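Local atomic coordinates of ORF59 (Human herpesvirus 8, PDB entry 3HSL), a protein that serves as the accessory subunit of the viral DNA polymerase in lytic replication and raises its processivity, probably by acting as a sliding clamp. Residues V27-Q41 against S52-L65. Sequence-based numbering, arbitrary orientation.
Sequences VNEHIKSATKTGVVQ and SVLSSVGTAGVLGL
Val39 and Leu54 exchange a pair of backbone hydrogen bonds, Val39 N to Leu54 O at 2.8 Å and Leu54 N to Val39 O at 2.9 Å; Gln41 and Ser52 exchange another, and Val40 faces Val53 between them as a non-hydrogen-bonded pair. These four bonds join strand 39-41 to strand 52-56 in antiparallel fashion. Gly38 leads into the strand with its CA beside Leu54 O and Ser55 CB.

On the face carrying Val39, Gln41, Ser52 and Leu54, the Gln41 side chain crosses that of Leu54 at about a right angle. The chain, extended beyond CG, brings the amide against the two methyls, with OE1 3.5 Å from Leu54 CD1 and NE2 near CD2. Ser52 OG turns to His43 instead.

The other face receives the helix, giving the helix-on-sheet layer expected of the DNA-clamp fold, to which this family belongs: helix 18-35 packs against strands 49-56 and 61-67, next to 39-43 in the same antiparallel order. The axis of 27-35 runs at 46° to that of 52-56. Ile31 carries much of the apolar contact. With CG1 set between its backbone N and carbonyl carbon (chi1 70°), CD1 reaches Leu65 CD2 at 3.6 Å, while CG2 lies near Leu63 CD1. Thr35 CG2 fits between Leu63 CD2 (3.7 Å) and Val53 CG1 (3.8 Å), and Leu263 of helix 254-263 covers Leu63 as well.

A polar link lies near Ala34 and Thr35. Ser55 OG donates to Ala34 O at 2.7 Å, approaching from above the carbonyl plane, 56° out of it. Thr35 turns its hydroxyl back to Ile31 O, which also accepts from Thr35 N; the hydroxyl bond fits the rotamer that puts CG2 against Leu63 and Val53. A type I turn from Thr35 to Gly38 then carries the chain from helix to strand.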
loop_
_atom_site.group_PDB
_atom_site.type_symbol
_atom_site.label_atom_id
_atom_site.label_comp_id
_atom_site.label_asym_id
_atom_site.label_seq_id
_atom_site.Cartn_x
_atom_site.Cartn_y
_atom_site.Cartn_z
ATOM N N VAL A 27 -8.079 15.460 -6.263
ATOM C CA VAL A 27 -7.115 16.292 -5.564
ATOM C C VAL A 27 -6.325 15.427 -4.577
ATOM O O VAL A 27 -5.101 15.571 -4.447
ATOM C CB VAL A 27 -7.775 17.453 -4.794
ATOM C CG1 VAL A 27 -6.703 18.328 -4.167
ATOM C CG2 VAL A 27 -8.631 18.296 -5.714
ATOM N N ASN A 28 -7.027 14.532 -3.889
ATOM C CA ASN A 28 -6.400 13.661 -2.921
ATOM C C ASN A 28 -5.412 12.675 -3.546
ATOM O O ASN A 28 -4.367 12.410 -2.967
ATOM C CB ASN A 28 -7.457 12.893 -2.147
ATOM C CG ASN A 28 -6.867 12.096 -1.018
ATOM O OD1 ASN A 28 -6.191 12.644 -0.135
ATOM N ND2 ASN A 28 -7.119 10.793 -1.029
ATOM N N GLU A 29 -5.735 12.130 -4.718
ATOM C CA GLU A 29 -4.837 11.188 -5.404
ATOM C C GLU A 29 -3.532 11.837 -5.875
ATOM O O GLU A 29 -2.499 11.171 -6.021
ATOM C CB GLU A 29 -5.533 10.525 -6.598
ATOM C CG GLU A 29 -6.680 9.635 -6.175
ATOM C CD GLU A 29 -6.213 8.467 -5.298
ATOM O OE1 GLU A 29 -5.364 7.676 -5.792
ATOM O OE2 GLU A 29 -6.701 8.354 -4.127
ATOM N N HIS A 30 -3.578 13.137 -6.113
ATOM C CA HIS A 30 -2.411 13.833 -6.582
ATOM C C HIS A 30 -1.421 14.115 -5.450
ATOM O O HIS A 30 -0.215 14.149 -5.681
ATOM C CB HIS A 30 -2.856 15.108 -7.282
ATOM C CG HIS A 30 -1.741 15.885 -7.892
ATOM N ND1 HIS A 30 -1.123 15.502 -9.062
ATOM C CD2 HIS A 30 -1.132 17.027 -7.498
ATOM C CE1 HIS A 30 -0.178 16.374 -9.361
ATOM N NE2 HIS A 30 -0.163 17.310 -8.428
ATOM N N ILE A 31 -1.918 14.308 -4.230
ATOM C CA ILE A 31 -1.032 14.629 -3.109
ATOM C C ILE A 31 -0.797 13.476 -2.159
ATOM O O ILE A 31 -0.087 13.632 -1.175
ATOM C CB ILE A 31 -1.584 15.810 -2.258
ATOM C CG1 ILE A 31 -2.840 15.395 -1.479
ATOM C CG2 ILE A 31 -1.828 17.059 -3.134
ATOM C CD1 ILE A 31 -3.360 16.457 -0.455
ATOM N N LYS A 32 -1.391 12.323 -2.458
ATOM C CA LYS A 32 -1.317 11.156 -1.569
ATOM C C LYS A 32 0.021 10.670 -1.034
ATOM O O LYS A 32 0.097 10.291 0.135
ATOM C CB LYS A 32 -2.148 9.978 -2.097
ATOM C CG LYS A 32 -1.619 9.310 -3.308
ATOM C CD LYS A 32 -2.531 8.200 -3.757
ATOM C CE LYS A 32 -1.945 7.516 -4.972
ATOM N NZ LYS A 32 -2.885 6.486 -5.478
ATOM N N SER A 33 1.071 10.671 -1.846
ATOM C CA SER A 33 2.360 10.176 -1.336
ATOM C C SER A 33 2.921 11.194 -0.350
ATOM O O SER A 33 3.522 10.820 0.661
ATOM C CB SER A 33 3.354 9.872 -2.455
ATOM O OG SER A 33 3.751 11.078 -3.071
ATOM N N ALA A 34 2.720 12.478 -0.648
ATOM C CA ALA A 34 3.165 13.546 0.242
ATOM C C ALA A 34 2.409 13.547 1.568
ATOM O O ALA A 34 2.966 13.910 2.591
ATOM C CB ALA A 34 3.011 14.889 -0.426
ATOM N N THR A 35 1.146 13.144 1.558
ATOM C CA THR A 35 0.357 13.149 2.776
ATOM C C THR A 35 0.259 11.799 3.506
ATOM O O THR A 35 -0.314 11.725 4.608
ATOM C CB THR A 35 -1.066 13.659 2.510
ATOM O OG1 THR A 35 -1.652 12.857 1.489
ATOM C CG2 THR A 35 -1.064 15.127 2.062
ATOM N N LYS A 36 0.805 10.735 2.922
ATOM C CA LYS A 36 0.707 9.437 3.571
ATOM C C LYS A 36 1.158 9.518 5.045
ATOM O O LYS A 36 0.489 9.002 5.934
ATOM C CB LYS A 36 1.493 8.384 2.791
ATOM C CG LYS A 36 1.234 6.968 3.258
ATOM C CD LYS A 36 2.035 5.977 2.454
ATOM C CE LYS A 36 1.801 4.542 2.932
ATOM N NZ LYS A 36 2.649 3.610 2.122
ATOM N N THR A 37 2.295 10.173 5.265
ATOM C CA THR A 37 2.923 10.400 6.567
ATOM C C THR A 37 2.422 11.658 7.255
ATOM O O THR A 37 3.018 12.124 8.236
ATOM C CB THR A 37 4.404 10.653 6.327
ATOM O OG1 THR A 37 5.008 9.425 5.933
ATOM C CG2 THR A 37 5.102 11.159 7.604
ATOM N N GLY A 38 1.331 12.212 6.745
ATOM C CA GLY A 38 0.807 13.433 7.292
ATOM C C GLY A 38 -0.021 13.334 8.536
ATOM O O GLY A 38 -0.059 12.295 9.219
ATOM N N VAL A 39 -0.693 14.450 8.815
ATOM C CA VAL A 39 -1.554 14.603 9.967
ATOM C C VAL A 39 -2.939 14.965 9.488
ATOM O O VAL A 39 -3.077 15.813 8.620
ATOM C CB VAL A 39 -1.030 15.746 10.855
ATOM C CG1 VAL A 39 -1.990 16.058 11.977
ATOM C CG2 VAL A 39 0.349 15.392 11.417
ATOM N N VAL A 40 -3.962 14.320 10.045
ATOM C CA VAL A 40 -5.339 14.626 9.690
ATOM C C VAL A 40 -5.905 15.473 10.823
ATOM O O VAL A 40 -5.614 15.212 12.008
ATOM C CB VAL A 40 -6.223 13.366 9.537
ATOM C CG1 VAL A 40 -7.655 13.768 9.136
ATOM C CG2 VAL A 40 -5.662 12.425 8.499
ATOM N N GLN A 41 -6.708 16.480 10.468
ATOM C CA GLN A 41 -7.304 17.357 11.456
ATOM C C GLN A 41 -8.776 17.622 11.233
ATOM O O GLN A 41 -9.252 17.691 10.077
ATOM C CB GLN A 41 -6.622 18.725 11.424
ATOM C CG GLN A 41 -5.150 18.721 11.738
ATOM C CD GLN A 41 -4.514 20.084 11.581
ATOM O OE1 GLN A 41 -4.868 20.860 10.685
ATOM N NE2 GLN A 41 -3.559 20.381 12.458
ATOM N N SER A 52 -9.033 18.571 7.240
ATOM C CA SER A 52 -7.808 18.918 6.536
ATOM C C SER A 52 -6.669 17.982 6.809
ATOM O O SER A 52 -6.639 17.326 7.847
ATOM C CB SER A 52 -7.443 20.384 6.716
ATOM O OG SER A 52 -7.629 20.792 8.042
ATOM N N VAL A 53 -5.738 17.927 5.858
ATOM C CA VAL A 53 -4.561 17.070 5.945
ATOM C C VAL A 53 -3.326 17.918 5.760
ATOM O O VAL A 53 -3.273 18.754 4.847
ATOM C CB VAL A 53 -4.485 16.080 4.780
ATOM C CG1 VAL A 53 -3.417 15.040 5.093
ATOM C CG2 VAL A 53 -5.808 15.405 4.548
ATOM N N LEU A 54 -2.341 17.709 6.611
ATOM C CA LEU A 54 -1.068 18.421 6.537
ATOM C C LEU A 54 0.109 17.415 6.459
ATOM O O LEU A 54 -0.052 16.242 6.759
ATOM C CB LEU A 54 -0.913 19.380 7.734
ATOM C CG LEU A 54 -1.735 20.696 7.837
ATOM C CD1 LEU A 54 -3.262 20.589 7.578
ATOM C CD2 LEU A 54 -1.461 21.432 9.173
ATOM N N SER A 55 1.286 17.868 6.051
ATOM C CA SER A 55 2.469 17.022 5.990
ATOM C C SER A 55 3.616 17.872 5.509
ATOM O O SER A 55 3.424 18.802 4.733
ATOM C CB SER A 55 2.302 15.829 5.043
ATOM O OG SER A 55 2.235 16.243 3.689
ATOM N N SER A 56 4.816 17.553 5.974
ATOM C CA SER A 56 5.996 18.280 5.558
ATOM C C SER A 56 6.250 17.974 4.083
ATOM O O SER A 56 5.737 16.989 3.553
ATOM C CB SER A 56 7.186 17.868 6.407
ATOM O OG SER A 56 7.319 16.478 6.310
ATOM N N VAL A 57 7.033 18.816 3.425
ATOM C CA VAL A 57 7.330 18.629 2.014
ATOM C C VAL A 57 8.776 19.031 1.832
ATOM O O VAL A 57 9.117 20.219 1.873
ATOM C CB VAL A 57 6.405 19.496 1.117
ATOM C CG1 VAL A 57 6.710 19.290 -0.315
ATOM C CG2 VAL A 57 4.983 19.138 1.336
ATOM N N GLY A 58 9.632 18.038 1.631
ATOM C CA GLY A 58 11.049 18.312 1.473
ATOM C C GLY A 58 11.594 18.775 2.807
ATOM O O GLY A 58 10.993 18.510 3.846
ATOM N N THR A 59 12.724 19.471 2.797
ATOM C CA THR A 59 13.307 19.901 4.067
ATOM C C THR A 59 12.534 20.972 4.865
ATOM O O THR A 59 12.426 20.847 6.086
ATOM C CB THR A 59 14.807 20.252 3.946
ATOM O OG1 THR A 59 14.980 21.314 3.001
ATOM C CG2 THR A 59 15.616 19.022 3.492
ATOM N N ALA A 60 11.999 22.007 4.218
ATOM C CA ALA A 60 11.284 23.044 4.976
ATOM C C ALA A 60 10.026 23.584 4.299
ATOM O O ALA A 60 9.946 24.751 3.907
ATOM C CB ALA A 60 12.239 24.183 5.355
ATOM N N GLY A 61 9.039 22.715 4.167
ATOM C CA GLY A 61 7.766 23.073 3.546
ATOM C C GLY A 61 6.639 22.361 4.250
ATOM O O GLY A 61 6.833 21.288 4.828
ATOM N N VAL A 62 5.456 22.964 4.205
ATOM C CA VAL A 62 4.296 22.349 4.839
ATOM C C VAL A 62 3.068 22.352 3.948
ATOM O O VAL A 62 2.513 23.402 3.642
ATOM C CB VAL A 62 3.904 23.005 6.181
ATOM C CG1 VAL A 62 2.779 22.204 6.796
ATOM C CG2 VAL A 62 5.075 23.034 7.165
ATOM N N LEU A 63 2.636 21.173 3.532
ATOM C CA LEU A 63 1.448 21.089 2.707
ATOM C C LEU A 63 0.192 21.110 3.551
ATOM O O LEU A 63 0.181 20.604 4.676
ATOM C CB LEU A 63 1.498 19.855 1.802
ATOM C CG LEU A 63 0.282 19.572 0.921
ATOM C CD1 LEU A 63 0.639 18.898 -0.374
ATOM C CD2 LEU A 63 -0.792 18.797 1.698
ATOM N N GLY A 64 -0.860 21.702 3.000
ATOM C CA GLY A 64 -2.128 21.773 3.662
ATOM C C GLY A 64 -3.307 21.715 2.703
ATOM O O GLY A 64 -3.532 22.644 1.901
ATOM N N LEU A 65 -4.058 20.617 2.781
ATOM C CA LEU A 65 -5.282 20.440 2.013
ATOM C C LEU A 65 -6.383 20.686 3.039
ATOM O O LEU A 65 -6.359 20.059 4.088
ATOM C CB LEU A 65 -5.398 19.011 1.498
ATOM C CG LEU A 65 -6.767 18.596 0.948
ATOM C CD1 LEU A 65 -7.224 19.481 -0.210
ATOM C CD2 LEU A 65 -6.734 17.138 0.520
HETATM O O HOH W 1 4.947 14.761 8.051
#